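Local coordinates for protein 4-hydroxy-tetrahydrodipicolinate synthase (Methylacidiphilum fumariolicum SolV, PDB 6T3T) that probably catalyses the condensation of pyruvate with aspartate semialdehyde to 4-hydroxy-tetrahydrodipicolinate in lysine biosynthesis, working as a homotetramer, at residues I73-G78 with K90-I95. Sequence-based numbering, arbitrary orientation.
Sequences IFAGTG and KEAEKI
The methyl group of Ala92 meets two side chains at once, Ala75 on the strand and Thr77 just beyond the strand's end. All three CA–CB bonds point across the interface, and the methyls of Ala75 and Ala92 face each other at a slant, with CB of Ala75 4.2 Å from CB of Ala92. The threonine comes closer through its methyl branch, its CG2 lying 3.8 Å from CB of Ala92. With chi1 at 62° the hydroxyl is tucked between the two backbone arms of Thr77, and the methyl lies opposite the carbonyl carbon, on the side of the N. The two branches are thereby divided: CG2 serves the apolar contact, while OG1 is hydrogen-bonded to the hydroxyl of Thr89, one helical turn before Ala92. Here strand 72-76 of the (beta/alpha)8 barrel and helix 82-95, which follows it, pack as the first two elements of a beta-alpha-beta unit completed by strand 99-103. Val100 of that third element touches both Thr77 and Ala92, and Leu102 adds a further contact to Thr77. The small side chains let the backbones come near each other, with CA of Ala75 6.9 Å from CA of Ala92. No hydrogen bond crosses between 73-78 and 90-95, and the buried surface is small, 77 Å² summed over both sides. All three touching residues are buried between the barrel strand and the helix packed outside it, and the side chain of Thr77 lies about 10 Å from that of Tyr133, the predicted proton donor/acceptor.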
loop_
_atom_site.group_PDB
_atom_site.type_symbol
_atom_site.label_atom_id
_atom_site.label_comp_id
_atom_site.label_asym_id
_atom_site.label_seq_id
_atom_site.Cartn_x
_atom_site.Cartn_y
_atom_site.Cartn_z
ATOM N N ILE A 73 31.644 2.377 -18.000
ATOM C CA ILE A 73 30.901 3.475 -17.405
ATOM C C ILE A 73 29.523 3.530 -18.050
ATOM O O ILE A 73 29.413 3.648 -19.281
ATOM C CB ILE A 73 31.606 4.824 -17.579
ATOM C CG1 ILE A 73 33.003 4.777 -16.959
ATOM C CG2 ILE A 73 30.760 5.916 -16.950
ATOM C CD1 ILE A 73 33.785 6.054 -17.200
ATOM N N PHE A 74 28.476 3.438 -17.228
ATOM C CA PHE A 74 27.115 3.729 -17.661
ATOM C C PHE A 74 26.656 4.944 -16.874
ATOM O O PHE A 74 26.372 4.846 -15.674
ATOM C CB PHE A 74 26.176 2.534 -17.473
ATOM C CG PHE A 74 26.321 1.497 -18.542
ATOM C CD1 PHE A 74 27.478 0.733 -18.636
ATOM C CD2 PHE A 74 25.321 1.315 -19.491
ATOM C CE1 PHE A 74 27.623 -0.235 -19.631
ATOM C CE2 PHE A 74 25.458 0.349 -20.508
ATOM C CZ PHE A 74 26.622 -0.418 -20.580
ATOM N N ALA A 75 26.616 6.089 -17.550
ATOM C CA ALA A 75 26.310 7.354 -16.905
ATOM C C ALA A 75 24.807 7.534 -16.691
ATOM O O ALA A 75 23.998 7.235 -17.569
ATOM C CB ALA A 75 26.864 8.500 -17.751
ATOM N N GLY A 76 24.442 8.062 -15.531
ATOM C CA GLY A 76 23.071 8.464 -15.297
ATOM C C GLY A 76 22.684 9.722 -16.059
ATOM O O GLY A 76 23.172 10.826 -15.785
ATOM N N THR A 77 21.782 9.559 -17.027
ATOM C CA THR A 77 21.342 10.664 -17.874
ATOM C C THR A 77 19.817 10.759 -17.939
ATOM O O THR A 77 19.272 11.319 -18.892
ATOM C CB THR A 77 21.942 10.561 -19.286
ATOM O OG1 THR A 77 21.514 9.366 -19.940
ATOM C CG2 THR A 77 23.492 10.591 -19.238
ATOM N N GLY A 78 19.113 10.198 -16.975
ATOM C CA GLY A 78 17.666 10.287 -16.999
ATOM C C GLY A 78 17.108 11.632 -16.538
ATOM O O GLY A 78 17.755 12.458 -15.891
ATOM N N LYS A 90 23.180 12.737 -24.975
ATOM C CA LYS A 90 24.103 13.091 -26.042
ATOM C C LYS A 90 25.400 13.631 -25.472
ATOM O O LYS A 90 26.481 13.327 -25.984
ATOM C CB LYS A 90 23.449 14.093 -26.974
ATOM C CG LYS A 90 22.466 13.408 -27.928
ATOM C CD LYS A 90 21.453 14.394 -28.485
ATOM C CE LYS A 90 20.665 13.784 -29.613
ATOM N NZ LYS A 90 20.782 14.628 -30.835
ATOM N N GLU A 91 25.320 14.395 -24.384
ATOM C CA GLU A 91 26.545 14.883 -23.775
ATOM C C GLU A 91 27.405 13.739 -23.264
ATOM O O GLU A 91 28.635 13.759 -23.426
ATOM C CB GLU A 91 26.225 15.873 -22.662
ATOM C CG GLU A 91 25.620 17.149 -23.196
ATOM C CD GLU A 91 26.543 17.854 -24.186
ATOM O OE1 GLU A 91 27.759 17.948 -23.910
ATOM O OE2 GLU A 91 26.046 18.299 -25.255
ATOM N N ALA A 92 26.778 12.712 -22.683
ATOM C CA ALA A 92 27.550 11.563 -22.214
ATOM C C ALA A 92 28.205 10.838 -23.375
ATOM O O ALA A 92 29.324 10.323 -23.249
ATOM C CB ALA A 92 26.654 10.598 -21.431
ATOM N N GLU A 93 27.482 10.707 -24.482
ATOM C CA GLU A 93 28.062 10.094 -25.663
ATOM C C GLU A 93 29.263 10.901 -26.167
ATOM O O GLU A 93 30.313 10.328 -26.484
ATOM C CB GLU A 93 26.988 9.949 -26.736
ATOM C CG GLU A 93 27.471 9.195 -27.958
ATOM C CD GLU A 93 26.381 9.000 -28.986
ATOM O OE1 GLU A 93 25.241 9.448 -28.749
ATOM O OE2 GLU A 93 26.645 8.385 -30.042
ATOM N N LYS A 94 29.165 12.231 -26.166
ATOM C CA LYS A 94 30.317 13.027 -26.605
ATOM C C LYS A 94 31.503 12.849 -25.673
ATOM O O LYS A 94 32.647 12.840 -26.129
ATOM C CB LYS A 94 29.965 14.512 -26.703
ATOM C CG LYS A 94 29.103 14.851 -27.902
ATOM C CD LYS A 94 28.685 16.335 -27.897
ATOM C CE LYS A 94 27.471 16.561 -28.798
ATOM N NZ LYS A 94 27.045 17.993 -28.917
ATOM N N ILE A 95 31.257 12.711 -24.364
ATOM C CA ILE A 95 32.352 12.431 -23.434
ATOM C C ILE A 95 32.952 11.051 -23.717
ATOM O O ILE A 95 34.167 10.842 -23.555
ATOM C CB ILE A 95 31.865 12.586 -21.973
ATOM C CG1 ILE A 95 31.897 14.073 -21.561
ATOM C CG2 ILE A 95 32.686 11.727 -21.017
ATOM C CD1 ILE A 95 30.968 14.414 -20.424
#